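Local coordinates for hypothetical protein (Shewanella oneidensis, PDB 2OTM), which is of unknown function but belongs to the YjgF/L-PSP family with a chorismate mutase-like fold, in which an endoribonuclease role is putative, at residues 37-42 and 78-83; 68-73 and 117-122; 91-96 and 148-153. One frame throughout, in Å; residues are numbered along the deposited sequence.

Contact 1. Residues 37-42 and 78-83; sequences LMTSGQ and AQLKQA
Leu37, Thr39, Leu80 and Gln79 form the first shell, where strand 37-39 lies against helix 78-83. The two axes pass 9.4 Å apart and their N-to-C directions differ by 138°, an oblique, roughly antiparallel run in which Leu37 and Thr39 present one face of the strand to the helix. Leu37 has CG anti to its backbone N (chi1 170°), and its CD2 reaches two partners, Leu80 CD2 at 3.9 Å and Ala83 CB at 4.0 Å. Leu80 CD2 also meets Thr39 CG2 at 3.8 Å, the two side chains crossing at about a right angle, so this one methyl bridges alternate residues of the strand. Past the same threonine methyl, Gln79 slides in the opposite direction.

Beyond the apolar patch two amides meet. The chains of Gln79 and Gln42 both bend at chi2, and their amide planes stand 77° apart. Gln42 NE2 donates to Gln79 OE1 across 3.5 Å, a weak bond. Water 1 supplements it, giving a hydrogen to Gln79 OE1 at 2.6 Å and weakly accepting from Gln42 NE2.

A second shell positions the first. Thr39 OG1 donates to Ser40 O at 2.9 Å and is also bonded to Leu150 N of the adjoining strand, which leaves CG2 as the branch facing the helix. The backbone O of Thr39 accepts from Arg95 NH1 of the second subunit, so the strand links helix packing to the trimer interface.

The chemistry is therefore graded: apolar packing makes up the Leu37/Thr39 end, while the buried glutamine pair combines one weak direct bond with a water bridge, and Gln79 OE1 probably owes more of its satisfaction to water 1 than to the longer amide bond.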
loop_
_atom_site.group_PDB
_atom_site.type_symbol
_atom_site.label_atom_id
_atom_site.label_comp_id
_atom_site.label_asym_id
_atom_site.label_seq_id
_atom_site.Cartn_x
_atom_site.Cartn_y
_atom_site.Cartn_z
ATOM N N LEU B 37 -11.595 9.922 1.792
ATOM C CA LEU B 37 -12.424 8.887 1.211
ATOM C C LEU B 37 -11.509 7.964 0.411
ATOM O O LEU B 37 -10.725 8.443 -0.410
ATOM C CB LEU B 37 -13.445 9.547 0.289
ATOM C CG LEU B 37 -14.317 8.712 -0.650
ATOM C CD1 LEU B 37 -15.200 7.784 0.093
ATOM C CD2 LEU B 37 -15.167 9.662 -1.473
HETATM N N MSE B 38 -11.587 6.661 0.663
HETATM C CA MSE B 38 -10.712 5.722 -0.016
HETATM C C MSE B 38 -11.512 4.551 -0.541
HETATM O O MSE B 38 -12.369 4.013 0.152
HETATM C CB MSE B 38 -9.615 5.267 0.916
HETATM C CG MSE B 38 -10.096 4.611 2.169
HETATM SE SE MSE B 38 -8.690 4.610 3.464
HETATM C CE MSE B 38 -8.587 6.440 3.864
ATOM N N THR B 39 -11.232 4.149 -1.776
ATOM C CA THR B 39 -11.926 3.002 -2.359
ATOM C C THR B 39 -11.219 1.685 -1.996
ATOM O O THR B 39 -10.050 1.665 -1.609
ATOM C CB THR B 39 -12.029 3.124 -3.886
ATOM O OG1 THR B 39 -10.739 2.883 -4.489
ATOM C CG2 THR B 39 -12.540 4.494 -4.258
ATOM N N SER B 40 -11.955 0.583 -2.129
ATOM C CA SER B 40 -11.374 -0.739 -2.234
ATOM C C SER B 40 -10.991 -0.915 -3.710
ATOM O O SER B 40 -11.024 0.034 -4.484
ATOM C CB SER B 40 -12.356 -1.798 -1.764
ATOM O OG SER B 40 -12.577 -1.668 -0.367
ATOM N N GLY B 41 -10.554 -2.105 -4.087
ATOM C CA GLY B 41 -9.976 -2.299 -5.420
ATOM C C GLY B 41 -10.999 -2.219 -6.526
ATOM O O GLY B 41 -12.073 -2.809 -6.427
ATOM N N GLN B 42 -10.638 -1.519 -7.602
ATOM C CA GLN B 42 -11.518 -1.274 -8.735
ATOM C C GLN B 42 -10.924 -1.894 -9.993
ATOM O O GLN B 42 -9.747 -1.778 -10.229
ATOM C CB GLN B 42 -11.691 0.224 -8.960
ATOM C CG GLN B 42 -12.197 0.944 -7.749
ATOM C CD GLN B 42 -13.659 0.682 -7.479
ATOM O OE1 GLN B 42 -14.474 0.654 -8.390
ATOM N NE2 GLN B 42 -13.999 0.494 -6.204
ATOM N N ALA B 78 -16.657 6.102 -10.858
ATOM C CA ALA B 78 -18.046 5.731 -10.617
ATOM C C ALA B 78 -18.266 5.473 -9.122
ATOM O O ALA B 78 -19.285 5.882 -8.542
ATOM C CB ALA B 78 -18.464 4.524 -11.491
ATOM N N GLN B 79 -17.300 4.835 -8.482
ATOM C CA GLN B 79 -17.412 4.531 -7.065
ATOM C C GLN B 79 -17.433 5.827 -6.254
ATOM O O GLN B 79 -18.210 5.969 -5.317
ATOM C CB GLN B 79 -16.213 3.675 -6.637
ATOM C CG GLN B 79 -16.251 3.222 -5.184
ATOM C CD GLN B 79 -17.388 2.289 -4.960
ATOM O OE1 GLN B 79 -17.311 1.129 -5.350
ATOM N NE2 GLN B 79 -18.473 2.792 -4.366
ATOM N N LEU B 80 -16.579 6.770 -6.635
ATOM C CA LEU B 80 -16.486 8.051 -5.935
ATOM C C LEU B 80 -17.786 8.823 -6.113
ATOM O O LEU B 80 -18.269 9.448 -5.165
ATOM C CB LEU B 80 -15.312 8.884 -6.454
ATOM C CG LEU B 80 -13.904 8.338 -6.188
ATOM C CD1 LEU B 80 -12.892 9.264 -6.815
ATOM C CD2 LEU B 80 -13.650 8.149 -4.686
ATOM N N LYS B 81 -18.346 8.777 -7.316
ATOM C CA LYS B 81 -19.595 9.493 -7.571
ATOM C C LYS B 81 -20.744 8.944 -6.736
ATOM O O LYS B 81 -21.623 9.692 -6.278
ATOM C CB LYS B 81 -19.996 9.420 -9.043
ATOM C CG LYS B 81 -21.315 10.185 -9.320
ATOM C CD LYS B 81 -21.342 10.838 -10.668
ATOM C CE LYS B 81 -22.723 11.452 -10.965
ATOM N NZ LYS B 81 -22.935 12.817 -10.369
ATOM N N GLN B 82 -20.751 7.626 -6.558
ATOM C CA GLN B 82 -21.749 7.000 -5.707
ATOM C C GLN B 82 -21.609 7.453 -4.267
ATOM O O GLN B 82 -22.601 7.714 -3.601
ATOM C CB GLN B 82 -21.650 5.486 -5.793
ATOM C CG GLN B 82 -22.843 4.758 -5.218
ATOM C CD GLN B 82 -22.544 3.284 -5.010
ATOM O OE1 GLN B 82 -23.154 2.429 -5.643
ATOM N NE2 GLN B 82 -21.566 2.984 -4.153
ATOM N N ALA B 83 -20.378 7.562 -3.795
ATOM C CA ALA B 83 -20.116 8.002 -2.454
ATOM C C ALA B 83 -20.464 9.482 -2.229
ATOM O O ALA B 83 -21.014 9.809 -1.185
ATOM C CB ALA B 83 -18.666 7.772 -2.121
HETATM O O HOH W 1 -16.936 -1.382 -6.068
#

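Contact 2. Residues 68-73 and 117-122; sequences ACRLAT and SDLLLE
Arg70 reaches across to Leu119 and Glu122 where two helices of the alpha/beta fold pack side by side. The segments cross at -47° with axes 9.1 Å apart. Both helices lie on the same side of the sheet: Leu120 also touches Ile93 and Leu96, and Thr73 touches Val148. Helix 109-124 belongs to a beta-alpha-beta crossover, since it joins the parallel neighbouring strands 92-100 and 131-136.

From CB, the Arg70 chain starts with CG anti to the backbone N (chi1 -178°) and stays extended through CD to NE, carrying the guanidinium over to the second helix. At CZ the group meets Leu119 CD1, which sits 3.5 Å above the guanidinium plane and is offset toward the rim. NH1 is nearest that methyl and also makes the salt bridge, donating to Glu122 OE1 at 3.0 Å with an N-H...O angle of 165°. The oxygen lies close to the guanidinium plane and is approached on its syn side. NH2 stays farther off, 3.6 Å from Glu122 OE1, so the pairing runs through one nitrogen. An alanine here would probably leave Glu122 without this charged mate and uncover the side of Leu119 CD1 that the guanidinium now shields.

Deeper in, Leu119 CD2 lies 3.5 Å from Arg70 O and also packs on Thr73 CG2, which meets Leu120 CD2 at 3.8 Å. The hydroxyl of Thr73 is used within its own helix: OG1 donates to Cys69 O at 2.7 Å, while Thr73 N reaches that oxygen from the opposite face of the carbonyl plane.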
loop_
_atom_site.group_PDB
_atom_site.type_symbol
_atom_site.label_atom_id
_atom_site.label_comp_id
_atom_site.label_asym_id
_atom_site.label_seq_id
_atom_site.Cartn_x
_atom_site.Cartn_y
_atom_site.Cartn_z
ATOM N N ALA B 68 -6.520 -0.499 -19.982
ATOM C CA ALA B 68 -7.060 -1.212 -18.836
ATOM C C ALA B 68 -7.063 -0.364 -17.576
ATOM O O ALA B 68 -8.039 -0.331 -16.845
ATOM C CB ALA B 68 -6.271 -2.477 -18.587
ATOM N N CYS B 69 -5.973 0.342 -17.326
ATOM C CA CYS B 69 -5.901 1.195 -16.138
ATOM C C CYS B 69 -6.831 2.377 -16.234
ATOM O O CYS B 69 -7.361 2.857 -15.209
ATOM C CB CYS B 69 -4.490 1.660 -15.910
ATOM S SG CYS B 69 -3.368 0.300 -15.436
ATOM N N ARG B 70 -7.028 2.855 -17.455
ATOM C CA ARG B 70 -8.016 3.911 -17.708
ATOM C C ARG B 70 -9.421 3.403 -17.358
ATOM O O ARG B 70 -10.193 4.103 -16.687
ATOM C CB ARG B 70 -7.915 4.379 -19.164
ATOM C CG ARG B 70 -8.854 5.505 -19.573
ATOM C CD ARG B 70 -8.618 5.900 -21.045
ATOM N NE ARG B 70 -9.628 6.856 -21.552
ATOM C CZ ARG B 70 -9.539 8.191 -21.490
ATOM N NH1 ARG B 70 -8.503 8.791 -20.936
ATOM N NH2 ARG B 70 -10.506 8.940 -21.985
ATOM N N LEU B 71 -9.774 2.202 -17.805
ATOM C CA LEU B 71 -11.101 1.655 -17.550
ATOM C C LEU B 71 -11.314 1.360 -16.057
ATOM O O LEU B 71 -12.387 1.636 -15.511
ATOM C CB LEU B 71 -11.341 0.405 -18.391
ATOM C CG LEU B 71 -12.716 -0.233 -18.366
ATOM C CD1 LEU B 71 -13.856 0.769 -18.664
ATOM C CD2 LEU B 71 -12.713 -1.454 -19.304
ATOM N N ALA B 72 -10.312 0.787 -15.395
ATOM C CA ALA B 72 -10.393 0.580 -13.930
ATOM C C ALA B 72 -10.595 1.896 -13.183
ATOM O O ALA B 72 -11.340 1.973 -12.186
ATOM C CB ALA B 72 -9.110 -0.137 -13.435
ATOM N N THR B 73 -9.945 2.949 -13.675
ATOM C CA THR B 73 -10.049 4.272 -13.046
ATOM C C THR B 73 -11.438 4.871 -13.318
ATOM O O THR B 73 -12.020 5.514 -12.457
ATOM C CB THR B 73 -8.937 5.199 -13.510
ATOM O OG1 THR B 73 -7.660 4.613 -13.163
ATOM C CG2 THR B 73 -9.073 6.552 -12.837
ATOM N N SER B 117 -3.493 7.726 -14.274
ATOM C CA SER B 117 -3.073 9.092 -13.940
ATOM C C SER B 117 -3.604 10.108 -14.934
ATOM O O SER B 117 -4.100 11.164 -14.526
ATOM C CB SER B 117 -1.552 9.193 -13.805
ATOM O OG SER B 117 -1.069 8.422 -12.703
ATOM N N ASP B 118 -3.537 9.785 -16.234
ATOM C CA ASP B 118 -3.979 10.742 -17.265
ATOM C C ASP B 118 -5.481 10.974 -17.158
ATOM O O ASP B 118 -5.946 12.083 -17.400
ATOM C CB ASP B 118 -3.662 10.221 -18.670
ATOM C CG ASP B 118 -2.178 10.205 -18.982
ATOM O OD1 ASP B 118 -1.378 10.796 -18.223
ATOM O OD2 ASP B 118 -1.817 9.614 -20.009
ATOM N N LEU B 119 -6.255 9.948 -16.853
ATOM C CA LEU B 119 -7.720 10.145 -16.744
ATOM C C LEU B 119 -8.071 11.025 -15.531
ATOM O O LEU B 119 -8.962 11.882 -15.588
ATOM C CB LEU B 119 -8.448 8.822 -16.659
ATOM C CG LEU B 119 -9.982 8.906 -16.701
ATOM C CD1 LEU B 119 -10.529 9.363 -18.053
ATOM C CD2 LEU B 119 -10.539 7.543 -16.297
ATOM N N LEU B 120 -7.345 10.842 -14.437
ATOM C CA LEU B 120 -7.591 11.666 -13.241
ATOM C C LEU B 120 -7.381 13.159 -13.582
ATOM O O LEU B 120 -8.195 14.024 -13.210
ATOM C CB LEU B 120 -6.685 11.249 -12.102
ATOM C CG LEU B 120 -6.965 9.860 -11.490
ATOM C CD1 LEU B 120 -5.989 9.507 -10.356
ATOM C CD2 LEU B 120 -8.435 9.812 -10.988
ATOM N N LEU B 121 -6.323 13.446 -14.319
ATOM C CA LEU B 121 -6.033 14.824 -14.737
ATOM C C LEU B 121 -7.065 15.335 -15.745
ATOM O O LEU B 121 -7.512 16.474 -15.645
ATOM C CB LEU B 121 -4.619 14.908 -15.298
ATOM C CG LEU B 121 -3.497 14.710 -14.266
ATOM C CD1 LEU B 121 -2.159 14.518 -14.952
ATOM C CD2 LEU B 121 -3.458 15.860 -13.290
ATOM N N GLU B 122 -7.463 14.489 -16.685
ATOM C CA GLU B 122 -8.454 14.858 -17.698
ATOM C C GLU B 122 -9.799 15.207 -17.066
ATOM O O GLU B 122 -10.435 16.211 -17.396
ATOM C CB GLU B 122 -8.626 13.692 -18.649
ATOM C CG GLU B 122 -9.641 13.877 -19.767
ATOM C CD GLU B 122 -9.725 12.638 -20.667
ATOM O OE1 GLU B 122 -8.838 11.739 -20.574
ATOM O OE2 GLU B 122 -10.680 12.576 -21.464
#

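Contact 3. Residues 91-96 and 148-153; sequences KQIYRL and VYLFAE
Glu153, Phe151 and Leu96 lose the most surface in this antiparallel pairing of neighbouring sheet strands, which two classic beta bulges interrupt. Lys91 and Gln92 both face Glu153, and Tyr94 and Arg95 both face Phe151.

Glu153 is held by backbone and side chain alike. Its N donates to Gln92 O at 2.8 Å, nearly straight at 170°, and its O accepts from Lys91 N. Gln92 NE2 donates to Glu153 OE1 at 2.6 Å, approaching from the anti side and 33° out of the carboxylate plane; that same NE2 also bonds Ile32 O of the third subunit.

Phe151 faces both residues of the second bulge. Its CB rests over one face of the Tyr94 ring as a CH-pi contact, 3.9 Å from the centroid. Its ring runs beside Arg95, with CD1 3.6 Å from Arg95 CG, and turns an edge to Arg95 O. The arginine's polar end goes on to Ser131 and Glu97.

Leu96 works on the other face, the one covered by helices 62-84 and 109-124. CG anti to the backbone N (chi1 160°) begins a branch whose CD1 touches Val148 CG1 at 3.7 Å and Leu150 CD2 at 3.8 Å.

At the exposed end, water 2 accepts from Lys91 NZ at 2.9 Å and donates to Glu153 OE2 at 3.0 Å.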
loop_
_atom_site.group_PDB
_atom_site.type_symbol
_atom_site.label_atom_id
_atom_site.label_comp_id
_atom_site.label_asym_id
_atom_site.label_seq_id
_atom_site.Cartn_x
_atom_site.Cartn_y
_atom_site.Cartn_z
ATOM N N LYS B 91 -12.374 17.709 -3.234
ATOM C CA LYS B 91 -11.343 18.745 -3.227
ATOM C C LYS B 91 -10.107 18.329 -4.015
ATOM O O LYS B 91 -9.537 19.122 -4.735
ATOM C CB LYS B 91 -10.930 19.069 -1.804
ATOM C CG LYS B 91 -12.026 19.761 -1.031
ATOM C CD LYS B 91 -11.537 20.203 0.349
ATOM C CE LYS B 91 -12.645 20.968 1.088
ATOM N NZ LYS B 91 -12.136 21.707 2.269
ATOM N N GLN B 92 -9.697 17.071 -3.864
ATOM C CA GLN B 92 -8.572 16.532 -4.629
ATOM C C GLN B 92 -8.584 15.035 -4.588
ATOM O O GLN B 92 -8.995 14.459 -3.607
ATOM C CB GLN B 92 -7.208 17.004 -4.072
ATOM C CG GLN B 92 -7.025 16.820 -2.578
ATOM C CD GLN B 92 -5.556 16.981 -2.108
ATOM O OE1 GLN B 92 -4.614 17.009 -2.916
ATOM N NE2 GLN B 92 -5.372 17.072 -0.796
ATOM N N ILE B 93 -8.153 14.423 -5.674
ATOM C CA ILE B 93 -7.778 13.020 -5.693
ATOM C C ILE B 93 -6.303 13.044 -5.413
ATOM O O ILE B 93 -5.523 13.318 -6.325
ATOM C CB ILE B 93 -7.970 12.359 -7.073
ATOM C CG1 ILE B 93 -9.393 12.558 -7.618
ATOM C CG2 ILE B 93 -7.608 10.852 -6.975
ATOM C CD1 ILE B 93 -10.386 11.817 -6.895
ATOM N N TYR B 94 -5.921 12.873 -4.150
ATOM C CA TYR B 94 -4.535 13.112 -3.750
ATOM C C TYR B 94 -3.619 11.902 -3.957
ATOM O O TYR B 94 -2.389 12.047 -3.913
ATOM C CB TYR B 94 -4.417 13.590 -2.294
ATOM C CG TYR B 94 -4.946 12.647 -1.257
ATOM C CD1 TYR B 94 -4.131 11.675 -0.710
ATOM C CD2 TYR B 94 -6.259 12.734 -0.803
ATOM C CE1 TYR B 94 -4.592 10.811 0.256
ATOM C CE2 TYR B 94 -6.740 11.827 0.170
ATOM C CZ TYR B 94 -5.883 10.902 0.697
ATOM O OH TYR B 94 -6.289 10.028 1.638
ATOM N N ARG B 95 -4.204 10.720 -4.154
ATOM C CA ARG B 95 -3.404 9.499 -4.268
ATOM C C ARG B 95 -4.075 8.459 -5.153
ATOM O O ARG B 95 -5.284 8.237 -5.075
ATOM C CB ARG B 95 -3.192 8.921 -2.880
ATOM C CG ARG B 95 -2.340 7.671 -2.789
ATOM C CD ARG B 95 -0.932 8.049 -2.795
ATOM N NE ARG B 95 -0.073 7.105 -2.107
ATOM C CZ ARG B 95 1.205 7.363 -1.834
ATOM N NH1 ARG B 95 1.730 8.509 -2.212
ATOM N NH2 ARG B 95 1.954 6.482 -1.198
ATOM N N LEU B 96 -3.269 7.864 -6.031
ATOM C CA LEU B 96 -3.641 6.727 -6.871
ATOM C C LEU B 96 -2.718 5.585 -6.480
ATOM O O LEU B 96 -1.519 5.796 -6.396
ATOM C CB LEU B 96 -3.375 7.066 -8.329
ATOM C CG LEU B 96 -3.233 5.935 -9.355
ATOM C CD1 LEU B 96 -4.565 5.161 -9.430
ATOM C CD2 LEU B 96 -2.774 6.497 -10.726
ATOM N N VAL B 148 -7.112 -0.798 -9.349
ATOM C CA VAL B 148 -6.869 0.600 -9.049
ATOM C C VAL B 148 -7.586 0.968 -7.754
ATOM O O VAL B 148 -8.713 0.521 -7.506
ATOM C CB VAL B 148 -7.352 1.499 -10.252
ATOM C CG1 VAL B 148 -7.505 2.934 -9.854
ATOM C CG2 VAL B 148 -6.378 1.334 -11.445
ATOM N N TYR B 149 -6.914 1.780 -6.935
ATOM C CA TYR B 149 -7.449 2.327 -5.708
ATOM C C TYR B 149 -7.247 3.838 -5.742
ATOM O O TYR B 149 -6.160 4.319 -6.065
ATOM C CB TYR B 149 -6.693 1.794 -4.490
ATOM C CG TYR B 149 -6.774 0.312 -4.293
ATOM C CD1 TYR B 149 -5.999 -0.566 -5.043
ATOM C CD2 TYR B 149 -7.581 -0.218 -3.302
ATOM C CE1 TYR B 149 -6.078 -1.948 -4.841
ATOM C CE2 TYR B 149 -7.682 -1.607 -3.092
ATOM C CZ TYR B 149 -6.921 -2.463 -3.877
ATOM O OH TYR B 149 -7.006 -3.812 -3.636
ATOM N N LEU B 150 -8.278 4.580 -5.377
ATOM C CA LEU B 150 -8.223 6.043 -5.324
ATOM C C LEU B 150 -8.477 6.530 -3.901
ATOM O O LEU B 150 -9.161 5.876 -3.125
ATOM C CB LEU B 150 -9.259 6.659 -6.238
ATOM C CG LEU B 150 -9.125 6.410 -7.740
ATOM C CD1 LEU B 150 -10.169 7.196 -8.470
ATOM C CD2 LEU B 150 -7.748 6.773 -8.239
ATOM N N PHE B 151 -7.882 7.675 -3.588
ATOM C CA PHE B 151 -8.005 8.333 -2.303
ATOM C C PHE B 151 -8.323 9.809 -2.600
ATOM O O PHE B 151 -7.606 10.457 -3.380
ATOM C CB PHE B 151 -6.698 8.271 -1.551
ATOM C CG PHE B 151 -6.202 6.868 -1.266
ATOM C CD1 PHE B 151 -5.570 6.133 -2.248
ATOM C CD2 PHE B 151 -6.356 6.312 -0.032
ATOM C CE1 PHE B 151 -5.120 4.857 -2.005
ATOM C CE2 PHE B 151 -5.891 5.021 0.228
ATOM C CZ PHE B 151 -5.283 4.307 -0.759
ATOM N N ALA B 152 -9.393 10.315 -1.988
ATOM C CA ALA B 152 -9.923 11.636 -2.275
ATOM C C ALA B 152 -10.109 12.393 -0.986
ATOM O O ALA B 152 -10.424 11.804 0.047
ATOM C CB ALA B 152 -11.246 11.555 -3.025
ATOM N N GLU B 153 -9.924 13.702 -1.070
ATOM C CA GLU B 153 -10.199 14.633 0.020
ATOM C C GLU B 153 -11.529 15.313 -0.236
ATOM O O GLU B 153 -11.769 15.806 -1.338
ATOM C CB GLU B 153 -9.100 15.707 0.109
ATOM C CG GLU B 153 -9.228 16.568 1.334
ATOM C CD GLU B 153 -8.242 17.724 1.403
ATOM O OE1 GLU B 153 -7.465 17.951 0.457
ATOM O OE2 GLU B 153 -8.293 18.426 2.426
HETATM O O HOH W 2 -10.977 19.256 3.343
#

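From the N terminus, the chain runs from strand 36-39 through the hairpin 45-50 to helix 62-84, and contact 1 closes that loop by laying the helix's C-terminal part on the strand. Contact 2 opens earlier on the same helix, before contact 1 has closed, and ends on helix 109-124, so these two cross. Contact 3 opens on strand 92-100, after contact 1 is complete, and closes at the C-terminal strand 146-153; it crosses contact 2 as well. Strand 146-153 lies between 36-39 and 92-100, so contacts 1 and 3 share one sheet, joined by a probable hydrogen bond from Ala152 N to Leu37 O. Contact 2 unites the two helices covering that sheet, with Leu120 reaching Leu150 of contact 3.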